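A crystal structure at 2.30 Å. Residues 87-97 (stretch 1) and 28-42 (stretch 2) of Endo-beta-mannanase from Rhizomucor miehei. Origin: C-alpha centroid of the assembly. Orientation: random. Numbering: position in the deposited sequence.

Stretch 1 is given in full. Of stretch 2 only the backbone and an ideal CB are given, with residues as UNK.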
# COMPACT_ATOMS: atom_id res chain seq x y z
N GLY A 87 9.31 17.15 4.27
CA GLY A 87 9.85 17.21 5.63
C GLY A 87 8.92 16.54 6.62
O GLY A 87 9.36 16.03 7.66
N ARG A 88 7.62 16.55 6.30
CA ARG A 88 6.62 15.80 7.06
C ARG A 88 6.89 14.29 6.99
O ARG A 88 6.65 13.56 7.97
CB ARG A 88 5.21 16.10 6.54
CG ARG A 88 4.62 17.42 7.00
CD ARG A 88 3.15 17.52 6.61
NE ARG A 88 2.45 18.57 7.35
CZ ARG A 88 1.80 18.39 8.49
NH1 ARG A 88 1.73 17.19 9.07
NH2 ARG A 88 1.20 19.43 9.07
N ILE A 89 7.38 13.82 5.84
CA ILE A 89 7.74 12.41 5.70
C ILE A 89 8.99 12.12 6.54
O ILE A 89 9.02 11.12 7.27
CB ILE A 89 7.93 12.00 4.22
CG1 ILE A 89 6.64 12.23 3.43
CG2 ILE A 89 8.36 10.54 4.11
CD1 ILE A 89 5.42 11.50 3.95
N ASP A 90 9.98 13.02 6.47
CA ASP A 90 11.20 12.92 7.27
C ASP A 90 10.86 12.69 8.74
O ASP A 90 11.45 11.85 9.40
CB ASP A 90 12.05 14.20 7.14
CG ASP A 90 12.71 14.38 5.75
OD1 ASP A 90 12.55 13.53 4.85
OD2 ASP A 90 13.40 15.40 5.57
N TYR A 91 9.88 13.44 9.24
CA TYR A 91 9.48 13.32 10.63
C TYR A 91 8.80 11.99 10.91
O TYR A 91 9.00 11.38 11.96
CB TYR A 91 8.60 14.50 11.05
CG TYR A 91 8.21 14.46 12.51
CD1 TYR A 91 9.11 14.86 13.51
CD2 TYR A 91 6.95 14.00 12.91
CE1 TYR A 91 8.76 14.82 14.85
CE2 TYR A 91 6.59 13.96 14.25
CZ TYR A 91 7.49 14.36 15.21
OH TYR A 91 7.12 14.31 16.54
N ILE A 92 8.01 11.52 9.95
CA ILE A 92 7.33 10.22 10.08
C ILE A 92 8.35 9.09 10.18
O ILE A 92 8.28 8.26 11.10
CB ILE A 92 6.33 9.97 8.93
CG1 ILE A 92 5.12 10.88 9.09
CG2 ILE A 92 5.89 8.52 8.90
CD1 ILE A 92 4.29 11.04 7.83
N ILE A 93 9.32 9.08 9.26
CA ILE A 93 10.38 8.07 9.26
C ILE A 93 11.16 8.07 10.57
O ILE A 93 11.62 7.02 11.02
CB ILE A 93 11.38 8.30 8.10
CG1 ILE A 93 10.65 8.36 6.75
CG2 ILE A 93 12.44 7.20 8.06
CD1 ILE A 93 11.55 8.80 5.60
N GLN A 94 11.32 9.26 11.15
CA GLN A 94 12.11 9.44 12.37
C GLN A 94 11.41 8.79 13.57
O GLN A 94 12.02 8.02 14.30
CB GLN A 94 12.34 10.93 12.63
CG GLN A 94 13.31 11.22 13.77
CD GLN A 94 13.22 12.64 14.28
OE1 GLN A 94 14.23 13.34 14.37
NE2 GLN A 94 12.00 13.08 14.62
N GLN A 95 10.13 9.12 13.74
CA GLN A 95 9.32 8.57 14.81
C GLN A 95 9.06 7.08 14.62
O GLN A 95 8.95 6.34 15.62
CB GLN A 95 7.99 9.32 14.93
CG GLN A 95 8.12 10.78 15.35
CD GLN A 95 9.09 10.97 16.49
OE1 GLN A 95 9.95 11.85 16.45
NE2 GLN A 95 8.97 10.14 17.52
N ALA A 96 8.99 6.64 13.37
CA ALA A 96 8.89 5.21 13.08
C ALA A 96 10.13 4.48 13.62
O ALA A 96 10.01 3.58 14.46
CB ALA A 96 8.72 4.95 11.59
N ALA A 97 11.31 4.93 13.17
CA ALA A 97 12.61 4.40 13.58
C ALA A 97 12.83 4.46 15.09
O ALA A 97 13.46 3.57 15.66
CB ALA A 97 13.74 5.14 12.87
N UNK A 28 -3.15 8.75 6.47
CA UNK A 28 -3.28 10.14 6.89
C UNK A 28 -2.08 10.65 7.70
O UNK A 28 -2.14 11.76 8.27
CB UNK A 28 -4.56 10.30 7.72
N UNK A 29 -1.01 9.87 7.77
CA UNK A 29 0.18 10.30 8.51
C UNK A 29 0.77 11.58 7.94
O UNK A 29 1.18 12.47 8.68
CB UNK A 29 1.24 9.20 8.50
N UNK A 30 0.77 11.68 6.61
CA UNK A 30 1.26 12.85 5.89
C UNK A 30 0.56 14.18 6.22
O UNK A 30 1.08 15.25 5.89
CB UNK A 30 1.13 12.59 4.39
N UNK A 31 -0.60 14.14 6.86
CA UNK A 31 -1.34 15.36 7.18
C UNK A 31 -1.50 15.58 8.68
O UNK A 31 -2.04 16.60 9.11
CB UNK A 31 -2.72 15.32 6.52
N UNK A 32 -1.04 14.62 9.46
CA UNK A 32 -1.22 14.64 10.90
C UNK A 32 -0.24 15.59 11.57
O UNK A 32 0.91 15.72 11.13
CB UNK A 32 -1.06 13.23 11.47
N UNK A 33 -0.68 16.23 12.65
CA UNK A 33 0.23 17.01 13.49
C UNK A 33 1.17 16.05 14.22
O UNK A 33 0.91 14.85 14.29
CB UNK A 33 -0.54 17.88 14.48
N UNK A 34 2.25 16.60 14.76
CA UNK A 34 3.35 15.79 15.27
C UNK A 34 2.96 14.93 16.47
O UNK A 34 3.36 13.77 16.56
CB UNK A 34 4.52 16.70 15.65
N UNK A 35 2.14 15.49 17.36
CA UNK A 35 1.64 14.74 18.51
C UNK A 35 0.90 13.47 18.06
O UNK A 35 1.04 12.41 18.67
CB UNK A 35 0.72 15.62 19.35
N UNK A 36 0.15 13.60 16.97
CA UNK A 36 -0.63 12.48 16.43
C UNK A 36 0.19 11.47 15.63
O UNK A 36 -0.15 10.29 15.61
CB UNK A 36 -1.75 13.03 15.54
N UNK A 37 1.26 11.94 15.00
CA UNK A 37 2.20 11.05 14.32
C UNK A 37 2.87 10.16 15.35
O UNK A 37 3.00 8.96 15.15
CB UNK A 37 3.24 11.84 13.53
N UNK A 38 3.27 10.77 16.47
CA UNK A 38 3.84 10.05 17.61
C UNK A 38 2.85 9.07 18.23
O UNK A 38 3.22 7.95 18.60
CB UNK A 38 4.31 11.04 18.67
N UNK A 39 1.59 9.50 18.33
CA UNK A 39 0.51 8.70 18.90
C UNK A 39 0.30 7.40 18.11
O UNK A 39 0.21 6.32 18.70
CB UNK A 39 -0.79 9.51 18.93
N UNK A 40 0.23 7.51 16.78
CA UNK A 40 0.10 6.36 15.90
C UNK A 40 1.12 5.29 16.28
O UNK A 40 0.76 4.14 16.54
CB UNK A 40 0.28 6.78 14.44
N UNK A 41 2.39 5.69 16.37
CA UNK A 41 3.47 4.74 16.62
C UNK A 41 3.48 4.12 18.01
O UNK A 41 3.83 2.95 18.15
CB UNK A 41 4.81 5.44 16.39
N UNK A 42 3.09 4.87 19.04
CA UNK A 42 3.04 4.30 20.39
C UNK A 42 1.83 3.38 20.58
O UNK A 42 1.91 2.38 21.30
CB UNK A 42 3.01 5.42 21.43

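Position 28 lies beyond the reach of stretch 1, which therefore says nothing about its side chain; it is Tyr-28, whose O accepts a hydrogen bond from position 32.

At 29 the ideal CB sits 3.6 Å from Ile-92 CD1. CA-to-CB runs sideways, so a compact or branched apolar residue would suit. The residue is Leu-29, whose CB packs 3.7 Å from Ile-92 CD1.

At 30 CA-to-CB runs sideways, and the ideal CB has two methyl groups near it, Ile-89 CD1 at 4.4 Å and Ile-92 CD1 at 4.9 Å, so again several apolar residues would serve. Met-30 touches Ile-89 through its CB and leads its thioether end away, while its O lies 3.2 Å from Arg-88 CD.

Around 31 and 32 the guanidinium of Arg-88 calls for acceptors, and the backbone can supply them whatever the side chains. CB points away at 31 and sideways at 32, so small polar residues are reasonable. They are Thr-31 and Ser-32: Arg-88 NH1 donates to Ser-32 O at 2.7 Å, a water bridges Thr-31 O and Arg-88 NH2, and Ser-32 OG donates to Tyr-28 O at 2.9 Å.

Position 33 points away, just before a helix whose first amides lack acceptors; Asp, Asn, Ser or Thr would suit. Asp-33 is the N-cap, its OD1 accepting from the backbone N of residue 36 at 3.0 Å.

At 34 CB points toward Tyr-91, with the ideal CB 3.6 Å from its OH. A flexible chain able to lie over the ring fits, polar or apolar. Gln-34 places CG over the face, 4.1 Å from the ring centroid, and NE2 over a face as well, 3.3 Å from Tyr-91 CG.

Positions 35 and 36 make no contact, leaving the choice open; they are Ser-35 and Asn-36.

Position 37 points into the groove between Tyr-91, Ile-92 and Gln-95, where a medium apolar side chain is favoured. Val-37 brings CG1 within 3.9 Å of Ile-92 CG1 and 4.0 Å of Tyr-91 CE2.

At 38 CB runs sideways, near Tyr-91 OH and Gln-95 NE2; a long polar chain could reach the hydroxyl. Lys-38 does so: NZ donates a weak hydrogen bond to Tyr-91 OH at 3.3 Å, at the ring edge, while CG lies 3.5 Å from Gln-95 NE2.

Positions 39 and 40, out of reach, are Gln-39 and Val-40.

Position 41 points toward Gln-95 and Ala-96, whose small methyl leaves room for a large apolar group. Phe-41 lays its ring face against Ala-96 CA, 3.8 Å from the centroid, and CZ approaches Ala-96 CB at 3.6 Å.

Position 42, also out of reach, is Ser-42.

Stretch 2 28-42: YLMTSDQSNVKQVFS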
# COMPACT_ATOMS: atom_id res chain seq x y z
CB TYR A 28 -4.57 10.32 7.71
CG TYR A 28 -4.63 9.43 8.94
CD1 TYR A 28 -4.21 9.89 10.18
CD2 TYR A 28 -5.10 8.12 8.85
CE1 TYR A 28 -4.26 9.08 11.30
CE2 TYR A 28 -5.15 7.30 9.97
CZ TYR A 28 -4.73 7.79 11.19
OH TYR A 28 -4.78 6.98 12.30
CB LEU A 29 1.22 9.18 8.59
CG LEU A 29 1.09 8.24 9.80
CD1 LEU A 29 1.98 7.01 9.65
CD2 LEU A 29 1.40 8.96 11.10
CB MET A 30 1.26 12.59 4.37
CG MET A 30 -0.10 12.34 3.75
SD MET A 30 0.02 12.31 1.95
CE MET A 30 -1.67 11.94 1.49
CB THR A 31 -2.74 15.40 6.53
OG1 THR A 31 -3.52 14.28 6.97
CG2 THR A 31 -2.64 15.42 5.00
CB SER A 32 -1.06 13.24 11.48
OG SER A 32 -2.11 12.39 11.05
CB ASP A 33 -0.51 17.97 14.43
CG ASP A 33 -1.11 17.29 15.65
OD1 ASP A 33 -0.47 16.44 16.30
OD2 ASP A 33 -2.25 17.66 16.00
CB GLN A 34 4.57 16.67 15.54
CG GLN A 34 5.06 17.40 14.29
CD GLN A 34 6.55 17.64 14.23
OE1 GLN A 34 7.19 17.95 15.23
NE2 GLN A 34 7.13 17.51 13.04
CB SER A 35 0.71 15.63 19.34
OG SER A 35 0.17 14.92 20.44
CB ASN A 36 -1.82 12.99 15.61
CG ASN A 36 -2.94 13.53 16.47
OD1 ASN A 36 -3.06 13.19 17.65
ND2 ASN A 36 -3.78 14.37 15.87
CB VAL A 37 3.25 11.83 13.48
CG1 VAL A 37 4.33 10.90 12.96
CG2 VAL A 37 2.58 12.55 12.32
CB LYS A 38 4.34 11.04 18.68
CG LYS A 38 5.82 11.36 18.61
CD LYS A 38 6.15 12.67 19.32
CE LYS A 38 7.66 12.83 19.51
NZ LYS A 38 8.12 14.25 19.64
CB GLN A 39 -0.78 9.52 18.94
CG GLN A 39 -1.95 8.86 19.67
CD GLN A 39 -1.83 8.96 21.18
OE1 GLN A 39 -2.54 9.74 21.82
NE2 GLN A 39 -0.92 8.18 21.76
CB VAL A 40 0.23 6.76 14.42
CG1 VAL A 40 0.43 5.54 13.52
CG2 VAL A 40 -1.00 7.53 13.97
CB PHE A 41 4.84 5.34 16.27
CG PHE A 41 5.01 5.62 14.80
CD1 PHE A 41 4.80 4.62 13.86
CD2 PHE A 41 5.38 6.88 14.36
CE1 PHE A 41 4.95 4.88 12.50
CE2 PHE A 41 5.53 7.15 13.01
CZ PHE A 41 5.31 6.15 12.08
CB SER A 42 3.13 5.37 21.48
OG SER A 42 2.26 6.45 21.20
O HOH W 1 -1.58 18.97 10.66
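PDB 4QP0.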